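Local coordinates for acylphosphatase (Bacillus subtilis, PDB 3BR8), which catalyses the hydrolysis of acyl phosphates, releasing a carboxylate and phosphate, at residues A[4-9]-A[42-47]; A[26-31]-A[53-58]. All coordinates share one frame; numbering follows the deposited sequence. Where two conformers were deposited one is given.

How the contacts relate
From the N terminus, strand 2-9 leads into helix 17-27, whose end begins segment 26-31. Strand 31-36 follows, then strand 42-48 returns beside the first, and contact 1 closes the stretch between 4-9 and 42-47. Helix 50-62 comes next, and contact 2 closes a second stretch by setting 53-58 against 26-31. The segments alternate along the chain, so the two closures cross rather than nest. Contact 1 joins two neighbouring inner strands of the mixed sheet, 2-9 and 42-48; contact 2 joins the end of one helix to the other. They meet directly, through a probable hydrogen bond from Glu47 N to Ala31 O and packing of Leu53 on Tyr4 and Ala46.

Contact 1. Residues A[4-9]-A[42-47]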
loop_
_atom_site.group_PDB
_atom_site.type_symbol
_atom_site.label_atom_id
_atom_site.label_comp_id
_atom_site.label_asym_id
_atom_site.label_seq_id
_atom_site.Cartn_x
_atom_site.Cartn_y
_atom_site.Cartn_z
ATOM N N TYR A 4 2.047 -8.460 -2.542
ATOM C CA TYR A 4 0.729 -8.261 -1.946
ATOM C C TYR A 4 -0.097 -7.288 -2.772
ATOM O O TYR A 4 0.392 -6.237 -3.187
ATOM C CB TYR A 4 0.831 -7.687 -0.529
ATOM C CG TYR A 4 1.247 -8.618 0.583
ATOM C CD1 TYR A 4 1.495 -8.107 1.845
ATOM C CD2 TYR A 4 1.378 -9.995 0.387
ATOM C CE1 TYR A 4 1.869 -8.917 2.882
ATOM C CE2 TYR A 4 1.753 -10.829 1.432
ATOM C CZ TYR A 4 2.001 -10.276 2.676
ATOM O OH TYR A 4 2.377 -11.091 3.714
ATOM N N ARG A 5 -1.362 -7.643 -2.958
ATOM C CA ARG A 5 -2.388 -6.727 -3.440
ATOM C C ARG A 5 -3.249 -6.327 -2.252
ATOM O O ARG A 5 -3.942 -7.166 -1.671
ATOM C CB ARG A 5 -3.248 -7.405 -4.498
ATOM C CG ARG A 5 -2.525 -7.683 -5.771
ATOM C CD ARG A 5 -3.481 -8.342 -6.716
ATOM N NE ARG A 5 -2.865 -8.661 -7.990
ATOM C CZ ARG A 5 -3.526 -9.217 -9.001
ATOM N NH1 ARG A 5 -4.816 -9.515 -8.872
ATOM N NH2 ARG A 5 -2.898 -9.483 -10.136
ATOM N N ILE A 6 -3.198 -5.050 -1.891
ATOM C CA ILE A 6 -3.868 -4.527 -0.704
ATOM C C ILE A 6 -4.928 -3.521 -1.133
ATOM O O ILE A 6 -4.635 -2.619 -1.917
ATOM C CB ILE A 6 -2.838 -3.853 0.252
ATOM C CG1 ILE A 6 -1.699 -4.825 0.615
ATOM C CG2 ILE A 6 -3.524 -3.282 1.494
ATOM C CD1 ILE A 6 -0.435 -4.141 1.129
ATOM N N ILE A 7 -6.154 -3.692 -0.640
ATOM C CA ILE A 7 -7.204 -2.694 -0.852
ATOM C C ILE A 7 -7.607 -2.148 0.511
ATOM O O ILE A 7 -7.941 -2.916 1.431
ATOM C CB ILE A 7 -8.435 -3.269 -1.588
ATOM C CG1 ILE A 7 -8.040 -3.792 -2.977
ATOM C CG2 ILE A 7 -9.521 -2.200 -1.718
ATOM C CD1 ILE A 7 -9.140 -4.527 -3.743
ATOM N N VAL A 8 -7.545 -0.824 0.639
ATOM C CA VAL A 8 -7.848 -0.146 1.887
ATOM C C VAL A 8 -9.157 0.620 1.742
ATOM O O VAL A 8 -9.376 1.300 0.730
ATOM C CB VAL A 8 -6.724 0.862 2.244
ATOM C CG1 VAL A 8 -6.897 1.393 3.654
ATOM C CG2 VAL A 8 -5.335 0.219 2.084
ATOM N N ASP A 9 -10.021 0.517 2.749
ATOM C CA ASP A 9 -11.248 1.289 2.764
ATOM C C ASP A 9 -11.376 2.079 4.060
ATOM O O ASP A 9 -10.688 1.792 5.046
ATOM C CB ASP A 9 -12.465 0.378 2.557
ATOM C CG ASP A 9 -13.704 1.138 2.102
ATOM O OD1 ASP A 9 -13.614 2.318 1.695
ATOM O OD2 ASP A 9 -14.790 0.535 2.154
ATOM N N VAL A 42 -8.426 2.627 -1.750
ATOM C CA VAL A 42 -7.043 2.834 -2.171
ATOM C C VAL A 42 -6.441 1.467 -2.484
ATOM O O VAL A 42 -6.535 0.536 -1.673
ATOM C CB VAL A 42 -6.223 3.558 -1.072
ATOM C CG1 VAL A 42 -4.760 3.672 -1.473
ATOM C CG2 VAL A 42 -6.808 4.944 -0.804
ATOM N N GLU A 43 -5.861 1.341 -3.674
ATOM C CA GLU A 43 -5.196 0.110 -4.066
ATOM C C GLU A 43 -3.686 0.257 -3.886
ATOM O O GLU A 43 -3.114 1.309 -4.174
ATOM C CB GLU A 43 -5.574 -0.299 -5.504
ATOM C CG GLU A 43 -4.731 0.306 -6.604
ATOM C CD GLU A 43 -5.048 -0.255 -7.971
ATOM O OE1 GLU A 43 -6.240 -0.485 -8.255
ATOM O OE2 GLU A 43 -4.109 -0.438 -8.769
ATOM N N ILE A 44 -3.058 -0.798 -3.381
ATOM C CA ILE A 44 -1.624 -0.818 -3.143
ATOM C C ILE A 44 -1.084 -2.146 -3.654
ATOM O O ILE A 44 -1.554 -3.207 -3.227
ATOM C CB ILE A 44 -1.286 -0.723 -1.633
ATOM C CG1 ILE A 44 -1.900 0.518 -0.963
ATOM C CG2 ILE A 44 0.234 -0.747 -1.441
ATOM C CD1 ILE A 44 -1.803 0.509 0.571
ATOM N N LEU A 45 -0.122 -2.084 -4.576
ATOM C CA LEU A 45 0.616 -3.267 -4.989
ATOM C C LEU A 45 2.008 -3.130 -4.394
ATOM O O LEU A 45 2.680 -2.119 -4.630
ATOM C CB LEU A 45 0.680 -3.344 -6.517
ATOM C CG LEU A 45 1.217 -4.611 -7.175
ATOM C CD1 LEU A 45 2.750 -4.660 -7.244
ATOM C CD2 LEU A 45 0.613 -5.848 -6.539
ATOM N N ALA A 46 2.430 -4.114 -3.602
ATOM C CA ALA A 46 3.740 -4.035 -2.964
ATOM C C ALA A 46 4.479 -5.363 -3.092
ATOM O O ALA A 46 3.899 -6.422 -2.845
ATOM C CB ALA A 46 3.601 -3.642 -1.504
ATOM N N GLU A 47 5.758 -5.295 -3.448
ATOM C CA GLU A 47 6.618 -6.448 -3.700
ATOM C C GLU A 47 7.880 -6.275 -2.844
ATOM O O GLU A 47 8.510 -5.249 -2.858
ATOM C CB GLU A 47 7.012 -6.564 -5.181
ATOM C CG GLU A 47 5.846 -6.691 -6.170
ATOM C CD GLU A 47 6.274 -6.901 -7.625
ATOM O OE1 GLU A 47 7.473 -6.742 -7.949
ATOM O OE2 GLU A 47 5.403 -7.241 -8.456
#
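Ile6 O is gripped twice from the facing strand: Ile44 N donates to it at 2.8 Å with an N-H...O angle of 150°, and Glu43 CA adds a C-H...O contact at 3.5 Å. The return bond, Ile6 N to Ile44 O, is also 2.8 Å but straighter, at 170°. Tyr4 with Ala46 and Val8 with Val42 form the same reciprocal pairs, giving six backbone bonds in an unbroken antiparallel ladder. This is the central strand pair of the ferredoxin-like acylphosphatase sheet.

On the face shared by Tyr4, Ile6, Val8, Val42, Ile44 and Ala46, the central side chains meet as hydrocarbon. Ile6 CB lies 4.0 Å from Ile44 CB. Ile44 CD1, trans to CA (chi2 169°), reaches Val8 CG2 at 3.9 Å, the two side chains crossing at a slant. Phe56 of helix 50-62 packs on Ile6 and Ile44 from this side.

On the other face, Leu45 CD2 touches Tyr4 O at 3.4 Å and Arg5 CG at 3.7 Å. Glu43 turns its carboxylate away, with OE2 bonded to Trp33 NE1 and OE1 in a salt bridge to Arg37.

Val42 ends the ladder with its side chain about 4 Å from that of the active-site Asn36. The chemistry thus divides between a largely apolar face against helix 50-62, with the Tyr4 ring at one end, and a mixed one carrying the Glu43 carboxylate.

Contact 2. Residues A[26-31]-A[53-58]; sequences DKRKLA and LQSFVE
Arg28 and Leu30 reach helix 50-62 from the Schellman motif that terminates helix 17-27, so the contact joins the two helices on one face of the ferredoxin-like sheet. The evidence for the motif is in the backbone: Asp26 O accepts Lys29 N at 3.0 Å, Ala25 O accepts Leu30 N, and Lys29 has a positive phi of 55°.

The aliphatic chain of Lys27 lies against Arg28 from within its own segment, CE 3.7 Å above one face of the guanidinium, toward the rim. Ser55 O sits over the centre of the opposite face, so the flat group is sandwiched. The Arg28 chain, extended from CG to NE, passes with CD 3.6 Å from Phe56 CA and near the plane of the Phe56 ring, at its edge. NH1 then meets Ser55 OG at 3.0 Å, but the N-H...O angle of 122° marks this hydrogen bond as weak. The stronger polar tie of Arg28 is the salt bridge from NE to Glu24 OE1, while Ser55 OG is itself bonded back to Asn51 O and Ala52 O within its own helix. An alanine in place of Arg28 would probably leave Glu24 without this charge partner and open a gap beside Phe56 CA where CD now lies.

After the turn at Lys29, the buried Leu30 points its side chain toward helix 50-62. Its CD1 makes a CH-pi contact over the face of the Phe56 ring, 3.8 Å from the centroid and 26° off the normal. The methyl is displaced toward the CG side of the ring, with CD1 to Phe56 CG only 3.4 Å. The other branch goes to the preceding turn of the helix, where Leu30 CD2 abuts Leu53 CD2 at 3.9 Å.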
loop_
_atom_site.group_PDB
_atom_site.type_symbol
_atom_site.label_atom_id
_atom_site.label_comp_id
_atom_site.label_asym_id
_atom_site.label_seq_id
_atom_site.Cartn_x
_atom_site.Cartn_y
_atom_site.Cartn_z
ATOM N N ASP A 26 8.835 3.091 0.585
ATOM C CA ASP A 26 10.244 3.402 0.352
ATOM C C ASP A 26 11.101 3.080 1.574
ATOM O O ASP A 26 12.177 2.499 1.443
ATOM C CB ASP A 26 10.430 4.858 -0.053
ATOM C CG ASP A 26 10.025 5.148 -1.497
ATOM O OD1 ASP A 26 9.903 4.216 -2.323
ATOM O OD2 ASP A 26 9.874 6.349 -1.808
ATOM N N LYS A 27 10.622 3.444 2.762
ATOM C CA LYS A 27 11.322 3.099 3.990
ATOM C C LYS A 27 11.598 1.600 4.026
ATOM O O LYS A 27 12.700 1.180 4.383
ATOM C CB LYS A 27 10.489 3.499 5.210
ATOM C CG LYS A 27 10.997 2.910 6.526
ATOM C CD LYS A 27 10.159 3.341 7.715
ATOM C CE LYS A 27 10.514 2.523 8.940
ATOM N NZ LYS A 27 9.991 3.184 10.162
ATOM N N ARG A 28 10.591 0.808 3.661
ATOM C CA ARG A 28 10.664 -0.642 3.738
ATOM C C ARG A 28 11.191 -1.295 2.462
ATOM O O ARG A 28 11.201 -2.515 2.346
ATOM C CB ARG A 28 9.304 -1.199 4.166
ATOM C CG ARG A 28 8.883 -0.633 5.503
ATOM C CD ARG A 28 7.533 -1.142 6.016
ATOM N NE ARG A 28 7.163 -0.286 7.140
ATOM C CZ ARG A 28 7.632 -0.409 8.380
ATOM N NH1 ARG A 28 8.401 -1.439 8.740
ATOM N NH2 ARG A 28 7.309 0.521 9.278
ATOM N N LYS A 29 11.669 -0.469 1.533
ATOM C CA LYS A 29 12.288 -0.907 0.267
ATOM C C LYS A 29 11.384 -1.837 -0.552
ATOM O O LYS A 29 11.830 -2.830 -1.119
ATOM C CB LYS A 29 13.704 -1.482 0.490
ATOM C CG LYS A 29 14.636 -0.483 1.180
ATOM C CD LYS A 29 16.057 -1.034 1.373
ATOM C CE LYS A 29 16.928 -0.092 2.202
ATOM N NZ LYS A 29 18.361 -0.565 2.253
ATOM N N LEU A 30 10.105 -1.486 -0.600
ATOM C CA LEU A 30 9.118 -2.226 -1.372
ATOM C C LEU A 30 8.894 -1.555 -2.720
ATOM O O LEU A 30 8.964 -0.330 -2.831
ATOM C CB LEU A 30 7.803 -2.296 -0.591
ATOM C CG LEU A 30 7.890 -2.952 0.784
ATOM C CD1 LEU A 30 6.549 -2.818 1.485
ATOM C CD2 LEU A 30 8.292 -4.407 0.652
ATOM N N ALA A 31 8.621 -2.362 -3.737
ATOM C CA ALA A 31 8.336 -1.841 -5.077
ATOM C C ALA A 31 6.862 -2.052 -5.432
ATOM O O ALA A 31 6.213 -2.958 -4.917
ATOM C CB ALA A 31 9.228 -2.504 -6.097
ATOM N N LEU A 53 7.057 -6.662 4.012
ATOM C CA LEU A 53 5.663 -6.659 3.618
ATOM C C LEU A 53 4.725 -6.755 4.808
ATOM O O LEU A 53 3.719 -6.047 4.869
ATOM C CB LEU A 53 5.363 -7.808 2.649
ATOM C CG LEU A 53 5.794 -7.647 1.190
ATOM C CD1 LEU A 53 5.583 -8.951 0.448
ATOM C CD2 LEU A 53 5.043 -6.506 0.497
ATOM N N GLN A 54 5.023 -7.648 5.750
ATOM C CA GLN A 54 4.163 -7.808 6.918
ATOM C C GLN A 54 4.137 -6.546 7.767
ATOM O O GLN A 54 3.068 -6.093 8.182
ATOM C CB GLN A 54 4.621 -8.998 7.756
ATOM C CG GLN A 54 3.739 -9.252 8.973
ATOM C CD GLN A 54 4.156 -10.464 9.773
ATOM O OE1 GLN A 54 3.887 -10.546 10.975
ATOM N NE2 GLN A 54 4.804 -11.421 9.119
ATOM N N SER A 55 5.313 -5.981 8.042
ATOM C CA SER A 55 5.383 -4.746 8.811
ATOM C C SER A 55 4.744 -3.571 8.059
ATOM O O SER A 55 4.118 -2.711 8.682
ATOM C CB SER A 55 6.826 -4.445 9.243
ATOM O OG SER A 55 7.701 -4.274 8.143
ATOM N N PHE A 56 4.869 -3.549 6.732
ATOM C CA PHE A 56 4.186 -2.540 5.904
ATOM C C PHE A 56 2.664 -2.573 6.080
ATOM O O PHE A 56 2.042 -1.517 6.249
ATOM C CB PHE A 56 4.571 -2.781 4.449
ATOM C CG PHE A 56 3.891 -1.886 3.435
ATOM C CD1 PHE A 56 4.203 -0.533 3.332
ATOM C CD2 PHE A 56 3.020 -2.436 2.495
ATOM C CE1 PHE A 56 3.610 0.252 2.347
ATOM C CE2 PHE A 56 2.429 -1.651 1.507
ATOM C CZ PHE A 56 2.731 -0.305 1.427
ATOM N N VAL A 57 2.068 -3.764 6.041
ATOM C CA VAL A 57 0.624 -3.892 6.230
ATOM C C VAL A 57 0.187 -3.278 7.564
ATOM O O VAL A 57 -0.821 -2.560 7.636
ATOM C CB VAL A 57 0.180 -5.374 6.118
ATOM C CG1 VAL A 57 -1.253 -5.571 6.607
ATOM C CG2 VAL A 57 0.302 -5.839 4.683
ATOM N N GLU A 58 0.948 -3.538 8.627
ATOM C CA GLU A 58 0.614 -2.955 9.929
ATOM C C GLU A 58 0.726 -1.434 9.946
ATOM O O GLU A 58 -0.111 -0.740 10.520
ATOM C CB GLU A 58 1.462 -3.573 11.036
ATOM C CG GLU A 58 1.128 -5.025 11.275
ATOM C CD GLU A 58 -0.371 -5.249 11.448
ATOM O OE1 GLU A 58 -0.942 -4.719 12.430
ATOM O OE2 GLU A 58 -0.964 -5.954 10.601
#